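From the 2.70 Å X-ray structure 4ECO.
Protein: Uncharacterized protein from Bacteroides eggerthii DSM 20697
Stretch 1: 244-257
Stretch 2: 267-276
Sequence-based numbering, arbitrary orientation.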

ATOM      1  N   LYS A 244     -16.570 -22.544 -24.059  1.00 55.11           N
ATOM      2  CA  LYS A 244     -15.132 -22.510 -23.842  1.00 53.63           C
ATOM      3  C   LYS A 244     -14.745 -21.264 -23.110  1.00 55.94           C
ATOM      4  O   LYS A 244     -15.319 -20.198 -23.351  1.00 54.48           O
ATOM      5  CB  LYS A 244     -14.381 -22.569 -25.196  1.00 56.36           C
ATOM      6  CG  LYS A 244     -14.423 -23.919 -25.903  1.00 64.27           C
ATOM      7  CD  LYS A 244     -14.098 -23.812 -27.391  1.00 75.81           C
ATOM      8  CE  LYS A 244     -13.929 -25.190 -27.996  1.00 91.53           C
ATOM      9  NZ  LYS A 244     -13.789 -25.165 -29.476  1.00102.67           N
ATOM     10  N   TRP A 245     -13.714 -21.376 -22.263  1.00 52.42           N
ATOM     11  CA  TRP A 245     -13.161 -20.224 -21.556  1.00 50.16           C
ATOM     12  C   TRP A 245     -12.496 -19.260 -22.541  1.00 55.61           C
ATOM     13  O   TRP A 245     -12.469 -18.058 -22.281  1.00 54.47           O
ATOM     14  CB  TRP A 245     -12.174 -20.644 -20.465  1.00 47.13           C
ATOM     15  CG  TRP A 245     -12.833 -21.229 -19.248  1.00 46.84           C
ATOM     16  CD1 TRP A 245     -12.689 -22.499 -18.773  1.00 49.88           C
ATOM     17  CD2 TRP A 245     -13.745 -20.569 -18.351  1.00 45.28           C
ATOM     18  NE1 TRP A 245     -13.427 -22.664 -17.622  1.00 47.79           N
ATOM     19  CE2 TRP A 245     -14.101 -21.503 -17.352  1.00 48.32           C
ATOM     20  CE3 TRP A 245     -14.314 -19.277 -18.305  1.00 46.20           C
ATOM     21  CZ2 TRP A 245     -15.004 -21.195 -16.323  1.00 46.72           C
ATOM     22  CZ3 TRP A 245     -15.192 -18.961 -17.272  1.00 46.65           C
ATOM     23  CH2 TRP A 245     -15.519 -19.909 -16.290  1.00 47.02           C
ATOM     24  N   ASP A 246     -12.036 -19.776 -23.700  1.00 54.45           N
ATOM     25  CA  ASP A 246     -11.403 -18.972 -24.736  1.00 55.16           C
ATOM     26  C   ASP A 246     -12.354 -17.928 -25.324  1.00 58.18           C
ATOM     27  O   ASP A 246     -11.887 -16.896 -25.784  1.00 58.17           O
ATOM     28  CB  ASP A 246     -10.851 -19.854 -25.861  1.00 58.58           C
ATOM     29  CG  ASP A 246      -9.930 -19.098 -26.816  1.00 69.93           C
ATOM     30  OD1 ASP A 246      -8.873 -18.598 -26.357  1.00 66.57           O
ATOM     31  OD2 ASP A 246     -10.271 -18.999 -28.025  1.00 83.21           O
ATOM     32  N   ASN A 247     -13.670 -18.164 -25.253  1.00 55.27           N
ATOM     33  CA  ASN A 247     -14.692 -17.264 -25.795  1.00 55.37           C
ATOM     34  C   ASN A 247     -14.955 -16.032 -24.903  1.00 58.23           C
ATOM     35  O   ASN A 247     -15.541 -15.059 -25.394  1.00 59.40           O
ATOM     36  CB  ASN A 247     -15.989 -18.026 -26.029  1.00 55.36           C
ATOM     37  CG  ASN A 247     -15.853 -19.128 -27.041  1.00 69.63           C
ATOM     38  OD1 ASN A 247     -16.315 -20.240 -26.814  1.00 68.87           O
ATOM     39  ND2 ASN A 247     -15.171 -18.862 -28.158  1.00 63.42           N
ATOM     40  N   LEU A 248     -14.490 -16.044 -23.636  1.00 52.14           N
ATOM     41  CA  LEU A 248     -14.625 -14.906 -22.730  1.00 50.45           C
ATOM     42  C   LEU A 248     -13.451 -13.932 -22.975  1.00 54.02           C
ATOM     43  O   LEU A 248     -12.524 -13.764 -22.161  1.00 53.71           O
ATOM     44  CB  LEU A 248     -14.716 -15.379 -21.273  1.00 49.39           C
ATOM     45  CG  LEU A 248     -16.144 -15.645 -20.752  1.00 52.81           C
ATOM     46  CD1 LEU A 248     -16.844 -16.786 -21.523  1.00 52.70           C
ATOM     47  CD2 LEU A 248     -16.122 -15.936 -19.272  1.00 52.30           C
ATOM     48  N   LYS A 249     -13.518 -13.304 -24.152  1.00 50.36           N
ATOM     49  CA  LYS A 249     -12.531 -12.388 -24.702  1.00 50.42           C
ATOM     50  C   LYS A 249     -12.496 -11.018 -23.987  1.00 54.13           C
ATOM     51  O   LYS A 249     -11.491 -10.314 -24.086  1.00 53.36           O
ATOM     52  CB  LYS A 249     -12.840 -12.169 -26.191  1.00 53.61           C
ATOM     53  CG  LYS A 249     -12.794 -13.432 -27.086  1.00 49.48           C
ATOM     54  CD  LYS A 249     -11.399 -13.971 -27.357  1.00 46.88           C
ATOM     55  CE  LYS A 249     -11.429 -15.176 -28.262  1.00 56.86           C
ATOM     56  NZ  LYS A 249     -10.145 -15.931 -28.215  1.00 75.37           N
ATOM     57  N   ASP A 250     -13.578 -10.645 -23.282  1.00 50.41           N
ATOM     58  CA  ASP A 250     -13.698  -9.355 -22.610  1.00 48.78           C
ATOM     59  C   ASP A 250     -13.432  -9.427 -21.096  1.00 50.93           C
ATOM     60  O   ASP A 250     -13.388  -8.372 -20.446  1.00 50.50           O
ATOM     61  CB  ASP A 250     -15.102  -8.777 -22.850  1.00 50.44           C
ATOM     62  CG  ASP A 250     -15.359  -8.208 -24.245  1.00 59.10           C
ATOM     63  OD1 ASP A 250     -14.376  -8.092 -25.041  1.00 56.39           O
ATOM     64  OD2 ASP A 250     -16.534  -7.832 -24.527  1.00 66.79           O
ATOM     65  N   LEU A 251     -13.247 -10.644 -20.537  1.00 45.13           N
ATOM     66  CA  LEU A 251     -13.025 -10.827 -19.107  1.00 42.73           C
ATOM     67  C   LEU A 251     -11.591 -10.444 -18.757  1.00 45.94           C
ATOM     68  O   LEU A 251     -10.678 -11.231 -18.959  1.00 46.80           O
ATOM     69  CB  LEU A 251     -13.369 -12.276 -18.682  1.00 42.30           C
ATOM     70  CG  LEU A 251     -13.355 -12.567 -17.174  1.00 45.07           C
ATOM     71  CD1 LEU A 251     -14.242 -11.619 -16.390  1.00 43.41           C
ATOM     72  CD2 LEU A 251     -13.770 -13.979 -16.903  1.00 48.41           C
ATOM     73  N   THR A 252     -11.411  -9.216 -18.234  1.00 41.68           N
ATOM     74  CA  THR A 252     -10.126  -8.585 -17.897  1.00 40.82           C
ATOM     75  C   THR A 252      -9.871  -8.485 -16.396  1.00 44.33           C
ATOM     76  O   THR A 252      -8.718  -8.399 -15.981  1.00 43.00           O
ATOM     77  CB  THR A 252     -10.051  -7.151 -18.491  1.00 44.61           C
ATOM     78  OG1 THR A 252     -11.039  -6.285 -17.908  1.00 42.21           O
ATOM     79  CG2 THR A 252     -10.167  -7.136 -20.000  1.00 36.94           C
ATOM     80  N   ASP A 253     -10.933  -8.439 -15.582  1.00 42.27           N
ATOM     81  CA  ASP A 253     -10.775  -8.295 -14.131  1.00 40.69           C
ATOM     82  C   ASP A 253     -11.412  -9.451 -13.394  1.00 43.95           C
ATOM     83  O   ASP A 253     -12.626  -9.606 -13.438  1.00 43.56           O
ATOM     84  CB  ASP A 253     -11.372  -6.968 -13.649  1.00 41.31           C
ATOM     85  CG  ASP A 253     -10.672  -5.734 -14.172  1.00 45.64           C
ATOM     86  OD1 ASP A 253     -10.726  -5.495 -15.396  1.00 46.19           O
ATOM     87  OD2 ASP A 253     -10.125  -4.979 -13.353  1.00 50.98           O
ATOM     88  N   VAL A 254     -10.582 -10.284 -12.739  1.00 41.45           N
ATOM     89  CA  VAL A 254     -11.039 -11.452 -11.977  1.00 40.06           C
ATOM     90  C   VAL A 254     -10.486 -11.382 -10.555  1.00 42.99           C
ATOM     91  O   VAL A 254      -9.306 -11.081 -10.357  1.00 42.40           O
ATOM     92  CB  VAL A 254     -10.683 -12.793 -12.665  1.00 43.36           C
ATOM     93  CG1 VAL A 254     -11.070 -13.968 -11.794  1.00 42.71           C
ATOM     94  CG2 VAL A 254     -11.355 -12.911 -14.032  1.00 43.75           C
ATOM     95  N   GLU A 255     -11.354 -11.655  -9.562  1.00 39.27           N
ATOM     96  CA  GLU A 255     -10.980 -11.684  -8.148  1.00 36.77           C
ATOM     97  C   GLU A 255     -11.530 -12.949  -7.470  1.00 41.99           C
ATOM     98  O   GLU A 255     -12.718 -13.270  -7.609  1.00 42.91           O
ATOM     99  CB  GLU A 255     -11.467 -10.431  -7.431  1.00 36.41           C
ATOM    100  CG  GLU A 255     -11.303 -10.522  -5.923  1.00 45.56           C
ATOM    101  CD  GLU A 255     -11.588  -9.266  -5.130  1.00 47.80           C
ATOM    102  OE1 GLU A 255     -10.786  -8.311  -5.216  1.00 45.24           O
ATOM    103  OE2 GLU A 255     -12.591  -9.251  -4.388  1.00 34.99           O
ATOM    104  N   VAL A 256     -10.635 -13.683  -6.782  1.00 38.24           N
ATOM    105  CA  VAL A 256     -10.911 -14.867  -5.949  1.00 38.07           C
ATOM    106  C   VAL A 256     -10.230 -14.559  -4.616  1.00 42.22           C
ATOM    107  O   VAL A 256      -9.058 -14.874  -4.417  1.00 41.55           O
ATOM    108  CB  VAL A 256     -10.470 -16.207  -6.580  1.00 42.01           C
ATOM    109  CG1 VAL A 256     -11.131 -17.370  -5.853  1.00 41.93           C
ATOM    110  CG2 VAL A 256     -10.792 -16.258  -8.071  1.00 42.22           C
ATOM    111  N   TYR A 257     -10.930 -13.829  -3.753  1.00 39.54           N
ATOM    112  CA  TYR A 257     -10.360 -13.264  -2.534  1.00 38.74           C
ATOM    113  C   TYR A 257     -10.894 -13.899  -1.277  1.00 43.16           C
ATOM    114  O   TYR A 257     -12.100 -14.064  -1.126  1.00 43.73           O
ATOM    115  CB  TYR A 257     -10.684 -11.751  -2.518  1.00 38.36           C
ATOM    116  CG  TYR A 257     -10.341 -11.003  -1.251  1.00 38.53           C
ATOM    117  CD1 TYR A 257      -9.095 -10.408  -1.085  1.00 40.01           C
ATOM    118  CD2 TYR A 257     -11.307 -10.773  -0.271  1.00 38.34           C
ATOM    119  CE1 TYR A 257      -8.797  -9.658   0.051  1.00 40.72           C
ATOM    120  CE2 TYR A 257     -11.010 -10.051   0.884  1.00 38.04           C
ATOM    121  CZ  TYR A 257      -9.759  -9.478   1.033  1.00 43.32           C
ATOM    122  OH  TYR A 257      -9.466  -8.734   2.155  1.00 41.82           O
ATOM    123  N   THR A 267      -8.805 -23.579 -11.585  1.00 44.51           N
ATOM    124  CA  THR A 267      -8.102 -23.857 -12.841  1.00 46.04           C
ATOM    125  C   THR A 267      -8.605 -23.053 -14.054  1.00 53.03           C
ATOM    126  O   THR A 267      -7.925 -23.039 -15.094  1.00 54.97           O
ATOM    127  CB  THR A 267      -8.211 -25.347 -13.153  1.00 42.68           C
ATOM    128  OG1 THR A 267      -9.593 -25.684 -13.275  1.00 47.28           O
ATOM    129  CG2 THR A 267      -7.549 -26.212 -12.077  1.00 33.20           C
ATOM    130  N   PHE A 268      -9.760 -22.387 -13.930  1.00 49.18           N
ATOM    131  CA  PHE A 268     -10.337 -21.644 -15.051  1.00 49.50           C
ATOM    132  C   PHE A 268      -9.514 -20.392 -15.359  1.00 53.17           C
ATOM    133  O   PHE A 268      -9.579 -19.888 -16.488  1.00 53.38           O
ATOM    134  CB  PHE A 268     -11.809 -21.281 -14.772  1.00 50.40           C
ATOM    135  CG  PHE A 268     -12.052 -20.063 -13.920  1.00 50.25           C
ATOM    136  CD1 PHE A 268     -12.137 -20.171 -12.539  1.00 53.26           C
ATOM    137  CD2 PHE A 268     -12.222 -18.809 -14.500  1.00 52.05           C
ATOM    138  CE1 PHE A 268     -12.369 -19.042 -11.749  1.00 53.52           C
ATOM    139  CE2 PHE A 268     -12.433 -17.675 -13.714  1.00 54.28           C
ATOM    140  CZ  PHE A 268     -12.513 -17.799 -12.345  1.00 52.56           C
ATOM    141  N   LEU A 269      -8.773 -19.876 -14.345  1.00 47.33           N
ATOM    142  CA  LEU A 269      -7.982 -18.650 -14.463  1.00 45.32           C
ATOM    143  C   LEU A 269      -6.946 -18.781 -15.565  1.00 52.09           C
ATOM    144  O   LEU A 269      -6.941 -17.924 -16.444  1.00 53.93           O
ATOM    145  CB  LEU A 269      -7.311 -18.287 -13.136  1.00 43.27           C
ATOM    146  CG  LEU A 269      -8.244 -18.004 -11.950  1.00 44.22           C
ATOM    147  CD1 LEU A 269      -7.486 -18.057 -10.646  1.00 42.83           C
ATOM    148  CD2 LEU A 269      -8.947 -16.692 -12.091  1.00 40.97           C
ATOM    149  N   LYS A 270      -6.136 -19.879 -15.585  1.00 47.76           N
ATOM    150  CA  LYS A 270      -5.103 -20.070 -16.623  1.00 47.30           C
ATOM    151  C   LYS A 270      -5.720 -20.331 -18.022  1.00 52.71           C
ATOM    152  O   LYS A 270      -5.046 -20.113 -19.041  1.00 55.20           O
ATOM    153  CB  LYS A 270      -4.117 -21.188 -16.257  1.00 47.98           C
ATOM    154  CG  LYS A 270      -4.723 -22.555 -16.046  1.00 48.91           C
ATOM    155  CD  LYS A 270      -3.666 -23.501 -15.532  1.00 51.36           C
ATOM    156  CE  LYS A 270      -4.169 -24.906 -15.389  1.00 56.69           C
ATOM    157  NZ  LYS A 270      -3.131 -25.770 -14.779  1.00 70.45           N
ATOM    158  N   ALA A 271      -6.997 -20.733 -18.061  1.00 47.46           N
ATOM    159  CA  ALA A 271      -7.739 -21.001 -19.289  1.00 47.41           C
ATOM    160  C   ALA A 271      -8.285 -19.702 -19.938  1.00 51.55           C
ATOM    161  O   ALA A 271      -8.771 -19.767 -21.065  1.00 55.11           O
ATOM    162  CB  ALA A 271      -8.892 -21.964 -19.004  1.00 47.48           C
ATOM    163  N   LEU A 272      -8.202 -18.542 -19.261  1.00 44.74           N
ATOM    164  CA  LEU A 272      -8.729 -17.276 -19.790  1.00 43.73           C
ATOM    165  C   LEU A 272      -7.787 -16.650 -20.836  1.00 50.49           C
ATOM    166  O   LEU A 272      -6.561 -16.734 -20.703  1.00 50.96           O
ATOM    167  CB  LEU A 272      -9.012 -16.260 -18.660  1.00 41.76           C
ATOM    168  CG  LEU A 272     -10.127 -16.624 -17.644  1.00 44.93           C
ATOM    169  CD1 LEU A 272     -10.140 -15.656 -16.499  1.00 44.71           C
ATOM    170  CD2 LEU A 272     -11.524 -16.687 -18.293  1.00 43.97           C
ATOM    171  N   PRO A 273      -8.331 -16.019 -21.899  1.00 49.62           N
ATOM    172  CA  PRO A 273      -7.436 -15.462 -22.932  1.00 50.90           C
ATOM    173  C   PRO A 273      -6.970 -14.007 -22.696  1.00 54.43           C
ATOM    174  O   PRO A 273      -5.911 -13.636 -23.211  1.00 53.15           O
ATOM    175  CB  PRO A 273      -8.299 -15.524 -24.199  1.00 53.34           C
ATOM    176  CG  PRO A 273      -9.729 -15.436 -23.712  1.00 56.26           C
ATOM    177  CD  PRO A 273      -9.760 -15.860 -22.272  1.00 50.73           C
ATOM    178  N   GLU A 274      -7.762 -13.174 -21.968  1.00 51.22           N
ATOM    179  CA  GLU A 274      -7.455 -11.750 -21.881  1.00 50.86           C
ATOM    180  C   GLU A 274      -7.480 -11.148 -20.464  1.00 52.70           C
ATOM    181  O   GLU A 274      -7.573  -9.916 -20.346  1.00 53.85           O
ATOM    182  CB  GLU A 274      -8.470 -10.981 -22.762  1.00 52.55           C
ATOM    183  CG  GLU A 274      -8.345 -11.228 -24.263  1.00 58.70           C
ATOM    184  CD  GLU A 274      -7.099 -10.681 -24.938  1.00 71.77           C
ATOM    185  OE1 GLU A 274      -6.465  -9.751 -24.378  1.00 49.93           O
ATOM    186  OE2 GLU A 274      -6.781 -11.163 -26.050  1.00 66.59           O
HETATM  187  N   MSE A 275      -7.319 -11.968 -19.406  1.00 45.16           N
HETATM  188  CA  MSE A 275      -7.333 -11.459 -18.014  1.00 41.27           C
HETATM  189  C   MSE A 275      -6.158 -10.490 -17.789  1.00 47.25           C
HETATM  190  O   MSE A 275      -5.041 -10.802 -18.193  1.00 48.53           O
HETATM  191  CB  MSE A 275      -7.297 -12.630 -17.007  1.00 40.48           C
HETATM  192  CG  MSE A 275      -7.307 -12.190 -15.542  1.00 41.96           C
HETATM  193 SE   MSE A 275      -7.382 -13.693 -14.329  0.75 44.17          SE
HETATM  194  CE  MSE A 275      -5.798 -14.619 -14.832  1.00 42.39           C
ATOM    195  N   GLN A 276      -6.428  -9.316 -17.183  1.00 44.03           N
ATOM    196  CA  GLN A 276      -5.439  -8.253 -16.922  1.00 43.95           C
ATOM    197  C   GLN A 276      -5.211  -8.072 -15.433  1.00 46.82           C
ATOM    198  O   GLN A 276      -4.063  -8.031 -14.997  1.00 47.89           O
ATOM    199  CB  GLN A 276      -5.863  -6.911 -17.556  1.00 45.36           C
ATOM    200  CG  GLN A 276      -6.020  -6.983 -19.072  1.00 45.77           C
ATOM    201  CD  GLN A 276      -6.328  -5.671 -19.729  1.00 57.10           C
ATOM    202  OE1 GLN A 276      -7.210  -4.926 -19.316  1.00 52.46           O
ATOM    203  NE2 GLN A 276      -5.681  -5.420 -20.849  1.00 58.30           N
TER
HETATM  204  O   HOH W   1     -10.413 -13.393 -20.543  1.00 44.84           O

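What does the start of the second stretch offer to the first? Thr267 makes no contact, so the packing begins at Phe268, whose CA-to-CB bond points toward the first stretch. Its CB lies 3.5 Å from CE2 of Trp245, and CD2 of Phe268 sits over one face of the indole. The two aromatic systems are neither parallel nor perpendicular: the Phe268 ring and the six-membered ring of Trp245 have centroids 5.0 Å apart and planes inclined at 33°. At its far end, CZ of Phe268 reaches to 4.1 Å from CG1 of Val254, so this one ring touches both the tryptophan near the start of the first stretch and the strand near its end.

How do Leu269 and the turn that follows it take part? The CA-to-CB bond of Leu269 points away, yet its rotamer, m at chi1 and t at chi2, brings the end of the side chain back, with CD2 3.5 Å from CG1 of Val254 and 4.4 Å from CG2 of Val256. Both valines point toward the second stretch, as alternate residues on one side of a strand can, while Glu255 between them points away. Leu269 also opens a type I beta turn, closed by the hydrogen bond from Leu272 N to Leu269 O at 3.1 Å. Within it Lys270 stays out of reach, and Ala271 places its CB 3.8 Å from CB of Trp245.

Why is Leu272 so well placed to join the apolar contacts together? CD2 of Leu272 lies 3.8 Å from CE3 of Trp245 and 3.8 Å from CD2 of Leu251, and CD1 of Leu272 lies 3.9 Å from CG2 of Val254; CD1 is itself 4.0 Å from CD2 of Leu251, so both branches reach Leu251. A single side chain thus touches three residues that are spread along the first stretch.

What changes at Pro273 and Glu274? Here side chains meet backbone carbonyls. The proline CG is 3.3 Å from Asp246 O, and its CD is 3.5 Å from both Trp245 O and Leu248 O, so the ring lies against the 3-10 segment and the residue after it. Glu274 brings its CG to 3.3 Å from Lys249 O. Its backbone is tied in through water 1, which accepts from Glu274 N at 3.0 Å and donates to Leu248 O and Leu251 O, each at 2.7 Å, thereby bridging the two stretches.

How does the contact close at Met275 and Gln276? Met275, a selenomethionine, extends its t, t side chain until SE lies 3.8 Å from CB of Val254. Its CA makes a CA-H...O contact with Leu251 O at 3.5 Å; Met275 N is equally far from that Leu251 O, but the angle is too poor for a hydrogen bond. One residue later the geometry is favourable: Gln276 N donates to Thr252 O at 2.7 Å and 158°, the only direct hydrogen bond between the stretches.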